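Local structure of ribosomal RNA small subunit methyltransferase D (Escherichia coli, 2FPO) at residues A[49-62]-A[122-136]. The protein methylates the N2 amino group of guanine 966 in 16S rRNA of the assembled 30S particle, using S-adenosyl-L-methionine as methyl donor. Numbering follows the deposited sequence. Where two conformers were deposited one is given.
Sequences LAPVIVDAQCLDCF and PHNIVFVDPPFRRGL
L59 and F127 belong to neighbouring parallel strands, 57-60 and 125-128, whose axes run 12° apart. The evidence for true parallel pairing is a ladder of backbone bonds, with N-H...O angles of 160-167°: I125 N to Q57 O, L59 N to I125 O, F127 N to L59 O at 2.9 Å and C61 N to F127 O.

Packing is tight round I125, on the face shared with C58, D60 and F127. Its CG1 stands anti to the carbonyl carbon (chi1 -59°), which carries CD1 to 3.8 Å from both A56 CB and I53 CD1; its other branch, CG2, meets L49 CD1 tip to tip. That same L49 CD1 also lies 4.0 Å from F127 CE1, so the C-terminal end of helix 39-53 covers the I125 end of this face. On the face that carries L59 and V126, L59 CB sits over the centre of the H123 imidazole, 3.6 Å from its centroid, a CH-pi contact.

A second tight patch lies beyond the strand ends, where F62 lays one ring face against P130, whose CB is 3.8 Å from the ring centroid, while L136 CD1 and P131 CD approach obliquely. With an alanine in place of F62, P130 would probably lose its aromatic cover and a gap would open beside L136 CD1. The D129-P130-P131-F132 sequence matches the (D/N)PP(Y/F) motif of amino-methyltransferases, consistent with a catalytic loop.

The looser parts are wet. Water 1 lies at the H123 ring edge, 2.7 Å from H123 NE2, and takes a weak bond from Q57 NE2. Water 2 accepts from D129 N at 2.8 Å; D60 OD1, 3.0 Å from water 2, is one of several acceptors competing for its protons.

Both strands are central in the Rossmann-like methyltransferase sheet, flanked by strands 79-83 and 154-161; L68 of helix 67-74 touches D60 and F127, whereas helix 137-146 packs on V126, V128 and F62.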
loop_
_atom_site.group_PDB
_atom_site.type_symbol
_atom_site.label_atom_id
_atom_site.label_comp_id
_atom_site.label_asym_id
_atom_site.label_seq_id
_atom_site.Cartn_x
_atom_site.Cartn_y
_atom_site.Cartn_z
ATOM N N LEU A 49 8.534 -7.961 -3.703
ATOM C CA LEU A 49 8.545 -7.854 -2.236
ATOM C C LEU A 49 8.809 -9.166 -1.506
ATOM O O LEU A 49 8.926 -9.178 -0.287
ATOM C CB LEU A 49 7.195 -7.289 -1.759
ATOM C CG LEU A 49 6.939 -5.808 -2.090
ATOM C CD1 LEU A 49 5.577 -5.373 -1.571
ATOM C CD2 LEU A 49 8.045 -4.903 -1.546
ATOM N N ALA A 50 8.901 -10.265 -2.255
ATOM C CA ALA A 50 8.938 -11.622 -1.668
ATOM C C ALA A 50 10.029 -11.783 -0.582
ATOM O O ALA A 50 9.754 -12.314 0.486
ATOM C CB ALA A 50 9.079 -12.680 -2.763
ATOM N N PRO A 51 11.256 -11.295 -0.835
ATOM C CA PRO A 51 12.273 -11.476 0.201
ATOM C C PRO A 51 12.239 -10.524 1.407
ATOM O O PRO A 51 13.114 -10.632 2.260
ATOM C CB PRO A 51 13.584 -11.327 -0.582
ATOM C CG PRO A 51 13.254 -10.382 -1.676
ATOM C CD PRO A 51 11.810 -10.639 -2.041
ATOM N N VAL A 52 11.263 -9.605 1.477
ATOM C CA VAL A 52 11.164 -8.652 2.592
ATOM C C VAL A 52 9.782 -8.628 3.270
ATOM O O VAL A 52 9.600 -7.966 4.290
ATOM C CB VAL A 52 11.571 -7.216 2.186
ATOM C CG1 VAL A 52 13.067 -7.175 1.780
ATOM C CG2 VAL A 52 10.710 -6.699 1.054
ATOM N N ILE A 53 8.825 -9.342 2.681
ATOM C CA ILE A 53 7.423 -9.270 3.090
ATOM C C ILE A 53 7.190 -9.980 4.447
ATOM O O ILE A 53 6.404 -9.510 5.247
ATOM C CB ILE A 53 6.456 -9.824 1.961
ATOM C CG1 ILE A 53 4.980 -9.597 2.323
ATOM C CG2 ILE A 53 6.720 -11.302 1.681
ATOM C CD1 ILE A 53 4.592 -8.112 2.382
ATOM N N VAL A 54 7.909 -11.084 4.710
ATOM C CA VAL A 54 7.731 -11.814 5.979
ATOM C C VAL A 54 8.190 -10.918 7.118
ATOM O O VAL A 54 9.305 -10.387 7.098
ATOM C CB VAL A 54 8.422 -13.208 5.995
ATOM C CG1 VAL A 54 8.259 -13.953 7.397
ATOM C CG2 VAL A 54 7.874 -14.080 4.860
ATOM N N ASP A 55 7.276 -10.715 8.068
ATOM C CA ASP A 55 7.482 -9.891 9.252
ATOM C C ASP A 55 7.637 -8.414 8.976
ATOM O O ASP A 55 8.086 -7.698 9.852
ATOM C CB ASP A 55 8.663 -10.367 10.139
ATOM C CG ASP A 55 8.405 -11.709 10.823
ATOM O OD1 ASP A 55 7.246 -12.137 10.929
ATOM O OD2 ASP A 55 9.386 -12.329 11.285
ATOM N N ALA A 56 7.285 -7.956 7.776
ATOM C CA ALA A 56 7.283 -6.517 7.467
ATOM C C ALA A 56 6.138 -5.776 8.152
ATOM O O ALA A 56 5.060 -6.333 8.323
ATOM C CB ALA A 56 7.203 -6.277 5.949
ATOM N N GLN A 57 6.386 -4.522 8.536
ATOM C CA GLN A 57 5.331 -3.602 8.927
ATOM C C GLN A 57 4.940 -2.794 7.691
ATOM O O GLN A 57 5.784 -2.108 7.078
ATOM C CB GLN A 57 5.802 -2.700 10.072
ATOM C CG GLN A 57 5.380 -3.222 11.471
ATOM C CD GLN A 57 3.847 -3.096 11.757
ATOM O OE1 GLN A 57 3.345 -3.677 12.724
ATOM N NE2 GLN A 57 3.118 -2.341 10.912
ATOM N N CYS A 58 3.656 -2.876 7.336
ATOM C CA CYS A 58 3.114 -2.295 6.101
ATOM C C CYS A 58 2.087 -1.205 6.362
ATOM O O CYS A 58 1.243 -1.294 7.266
ATOM C CB CYS A 58 2.463 -3.376 5.219
ATOM S SG CYS A 58 3.535 -4.783 4.886
ATOM N N LEU A 59 2.160 -0.167 5.559
ATOM C CA LEU A 59 1.159 0.885 5.638
ATOM C C LEU A 59 0.549 1.050 4.247
ATOM O O LEU A 59 1.262 1.230 3.263
ATOM C CB LEU A 59 1.830 2.170 6.156
ATOM C CG LEU A 59 1.017 3.468 6.042
ATOM C CD1 LEU A 59 -0.112 3.428 7.110
ATOM C CD2 LEU A 59 1.975 4.664 6.200
ATOM N N ASP A 60 -0.776 0.973 4.156
ATOM C CA ASP A 60 -1.475 1.217 2.890
ATOM C C ASP A 60 -2.216 2.563 2.995
ATOM O O ASP A 60 -3.215 2.669 3.731
ATOM C CB ASP A 60 -2.455 0.080 2.637
ATOM C CG ASP A 60 -2.937 0.003 1.183
ATOM O OD1 ASP A 60 -2.906 1.004 0.437
ATOM O OD2 ASP A 60 -3.381 -1.083 0.802
ATOM N N CYS A 61 -1.724 3.565 2.254
ATOM C CA CYS A 61 -2.239 4.944 2.358
ATOM C C CYS A 61 -3.637 5.176 1.806
ATOM O O CYS A 61 -4.284 6.157 2.214
ATOM C CB CYS A 61 -1.271 5.948 1.726
ATOM S SG CYS A 61 0.347 5.965 2.559
ATOM N N PHE A 62 -4.066 4.338 0.854
ATOM C CA PHE A 62 -5.385 4.451 0.193
ATOM C C PHE A 62 -5.776 3.014 -0.026
ATOM O O PHE A 62 -5.649 2.477 -1.154
ATOM C CB PHE A 62 -5.321 5.195 -1.183
ATOM C CG PHE A 62 -4.618 6.522 -1.118
ATOM C CD1 PHE A 62 -5.328 7.685 -0.834
ATOM C CD2 PHE A 62 -3.234 6.594 -1.300
ATOM C CE1 PHE A 62 -4.636 8.937 -0.709
ATOM C CE2 PHE A 62 -2.531 7.813 -1.192
ATOM C CZ PHE A 62 -3.237 8.994 -0.916
ATOM N N PRO A 122 7.660 4.176 11.952
ATOM C CA PRO A 122 8.314 3.651 10.743
ATOM C C PRO A 122 7.763 2.318 10.196
ATOM O O PRO A 122 7.475 1.373 10.951
ATOM C CB PRO A 122 9.778 3.503 11.169
ATOM C CG PRO A 122 9.707 3.323 12.672
ATOM C CD PRO A 122 8.563 4.189 13.116
ATOM N N HIS A 123 7.622 2.266 8.876
ATOM C CA HIS A 123 7.189 1.058 8.171
ATOM C C HIS A 123 8.236 0.625 7.150
ATOM O O HIS A 123 8.889 1.465 6.506
ATOM C CB HIS A 123 5.846 1.286 7.463
ATOM C CG HIS A 123 4.700 1.526 8.393
ATOM N ND1 HIS A 123 4.469 2.747 8.997
ATOM C CD2 HIS A 123 3.742 0.683 8.859
ATOM C CE1 HIS A 123 3.393 2.651 9.767
ATOM N NE2 HIS A 123 2.949 1.405 9.719
ATOM N N ASN A 124 8.352 -0.690 6.992
ATOM C CA ASN A 124 9.221 -1.331 6.024
ATOM C C ASN A 124 8.685 -1.250 4.580
ATOM O O ASN A 124 9.476 -1.174 3.613
ATOM C CB ASN A 124 9.378 -2.812 6.410
ATOM C CG ASN A 124 9.857 -2.991 7.833
ATOM O OD1 ASN A 124 11.021 -2.697 8.159
ATOM N ND2 ASN A 124 8.964 -3.461 8.703
ATOM N N ILE A 125 7.358 -1.291 4.446
ATOM C CA ILE A 125 6.681 -1.304 3.138
ATOM C C ILE A 125 5.480 -0.370 3.135
ATOM O O ILE A 125 4.574 -0.497 3.970
ATOM C CB ILE A 125 6.221 -2.764 2.750
ATOM C CG1 ILE A 125 7.423 -3.733 2.695
ATOM C CG2 ILE A 125 5.355 -2.792 1.464
ATOM C CD1 ILE A 125 7.073 -5.183 2.317
ATOM N N VAL A 126 5.442 0.539 2.179
ATOM C CA VAL A 126 4.299 1.472 2.047
ATOM C C VAL A 126 3.728 1.422 0.643
ATOM O O VAL A 126 4.482 1.409 -0.351
ATOM C CB VAL A 126 4.678 2.944 2.436
ATOM C CG1 VAL A 126 3.470 3.912 2.358
ATOM C CG2 VAL A 126 5.301 2.997 3.821
ATOM N N PHE A 127 2.397 1.373 0.576
ATOM C CA PHE A 127 1.664 1.360 -0.684
ATOM C C PHE A 127 1.017 2.726 -0.922
ATOM O O PHE A 127 0.242 3.207 -0.088
ATOM C CB PHE A 127 0.574 0.289 -0.693
ATOM C CG PHE A 127 1.077 -1.102 -0.349
ATOM C CD1 PHE A 127 1.860 -1.831 -1.258
ATOM C CD2 PHE A 127 0.731 -1.692 0.857
ATOM C CE1 PHE A 127 2.338 -3.133 -0.916
ATOM C CE2 PHE A 127 1.192 -2.997 1.199
ATOM C CZ PHE A 127 1.998 -3.709 0.310
ATOM N N VAL A 128 1.330 3.303 -2.083
ATOM C CA VAL A 128 0.834 4.629 -2.509
ATOM C C VAL A 128 0.180 4.516 -3.887
ATOM O O VAL A 128 0.793 4.742 -4.939
ATOM C CB VAL A 128 1.954 5.717 -2.506
ATOM C CG1 VAL A 128 1.352 7.124 -2.767
ATOM C CG2 VAL A 128 2.756 5.674 -1.219
ATOM N N ASP A 129 -1.100 4.178 -3.872
ATOM C CA ASP A 129 -1.868 4.066 -5.090
ATOM C C ASP A 129 -3.096 4.958 -4.900
ATOM O O ASP A 129 -4.167 4.474 -4.579
ATOM C CB ASP A 129 -2.274 2.609 -5.327
ATOM C CG ASP A 129 -3.172 2.447 -6.555
ATOM O OD1 ASP A 129 -3.061 3.266 -7.512
ATOM O OD2 ASP A 129 -4.010 1.520 -6.551
ATOM N N PRO A 130 -2.926 6.287 -5.051
ATOM C CA PRO A 130 -4.099 7.138 -4.814
ATOM C C PRO A 130 -5.207 7.039 -5.874
ATOM O O PRO A 130 -4.917 6.675 -7.039
ATOM C CB PRO A 130 -3.491 8.553 -4.724
ATOM C CG PRO A 130 -2.237 8.463 -5.551
ATOM C CD PRO A 130 -1.712 7.067 -5.358
ATOM N N PRO A 131 -6.470 7.366 -5.489
ATOM C CA PRO A 131 -7.600 7.294 -6.410
ATOM C C PRO A 131 -7.420 8.271 -7.574
ATOM O O PRO A 131 -7.895 8.029 -8.679
ATOM C CB PRO A 131 -8.819 7.673 -5.516
ATOM C CG PRO A 131 -8.232 8.512 -4.440
ATOM C CD PRO A 131 -6.901 7.831 -4.154
ATOM N N PHE A 132 -6.719 9.368 -7.324
ATOM C CA PHE A 132 -6.280 10.246 -8.408
ATOM C C PHE A 132 -4.886 10.770 -8.025
ATOM O O PHE A 132 -4.537 10.774 -6.851
ATOM C CB PHE A 132 -7.321 11.362 -8.688
ATOM C CG PHE A 132 -7.642 12.192 -7.480
ATOM C CD1 PHE A 132 -6.839 13.284 -7.142
ATOM C CD2 PHE A 132 -8.710 11.854 -6.647
ATOM C CE1 PHE A 132 -7.106 14.041 -6.002
ATOM C CE2 PHE A 132 -8.997 12.613 -5.519
ATOM C CZ PHE A 132 -8.185 13.704 -5.183
ATOM N N ARG A 133 -4.113 11.223 -9.009
ATOM C CA ARG A 133 -2.680 11.519 -8.856
ATOM C C ARG A 133 -2.418 12.941 -8.341
ATOM O O ARG A 133 -1.778 13.153 -7.293
ATOM C CB ARG A 133 -1.997 11.345 -10.230
ATOM C CG ARG A 133 -0.471 11.515 -10.278
ATOM C CD ARG A 133 0.018 12.921 -10.701
ATOM N NE ARG A 133 -0.644 13.464 -11.890
ATOM C CZ ARG A 133 -0.360 14.645 -12.434
ATOM N NH1 ARG A 133 0.587 15.416 -11.907
ATOM N NH2 ARG A 133 -1.026 15.060 -13.504
ATOM N N ARG A 134 -2.869 13.908 -9.140
ATOM C CA ARG A 134 -2.547 15.303 -8.910
ATOM C C ARG A 134 -3.312 15.875 -7.735
ATOM O O ARG A 134 -4.553 15.936 -7.738
ATOM C CB ARG A 134 -2.757 16.139 -10.184
ATOM C CG ARG A 134 -2.149 17.533 -10.068
ATOM C CD ARG A 134 -1.630 18.108 -11.395
ATOM N NE ARG A 134 -2.566 17.987 -12.515
ATOM C CZ ARG A 134 -3.806 18.456 -12.520
ATOM N NH1 ARG A 134 -4.295 19.078 -11.442
ATOM N NH2 ARG A 134 -4.557 18.287 -13.608
ATOM N N GLY A 135 -2.547 16.313 -6.736
ATOM C CA GLY A 135 -3.109 16.731 -5.449
ATOM C C GLY A 135 -2.845 15.766 -4.312
ATOM O O GLY A 135 -2.949 16.143 -3.155
ATOM N N LEU A 136 -2.524 14.508 -4.635
ATOM C CA LEU A 136 -2.284 13.470 -3.627
ATOM C C LEU A 136 -0.901 12.831 -3.742
ATOM O O LEU A 136 -0.251 12.609 -2.742
ATOM C CB LEU A 136 -3.348 12.352 -3.693
ATOM C CG LEU A 136 -4.837 12.690 -3.474
ATOM C CD1 LEU A 136 -5.658 11.449 -3.673
ATOM C CD2 LEU A 136 -5.132 13.311 -2.082
HETATM O O HOH W 1 1.380 -0.208 11.247
HETATM O O HOH W 2 -2.363 2.912 -1.758
#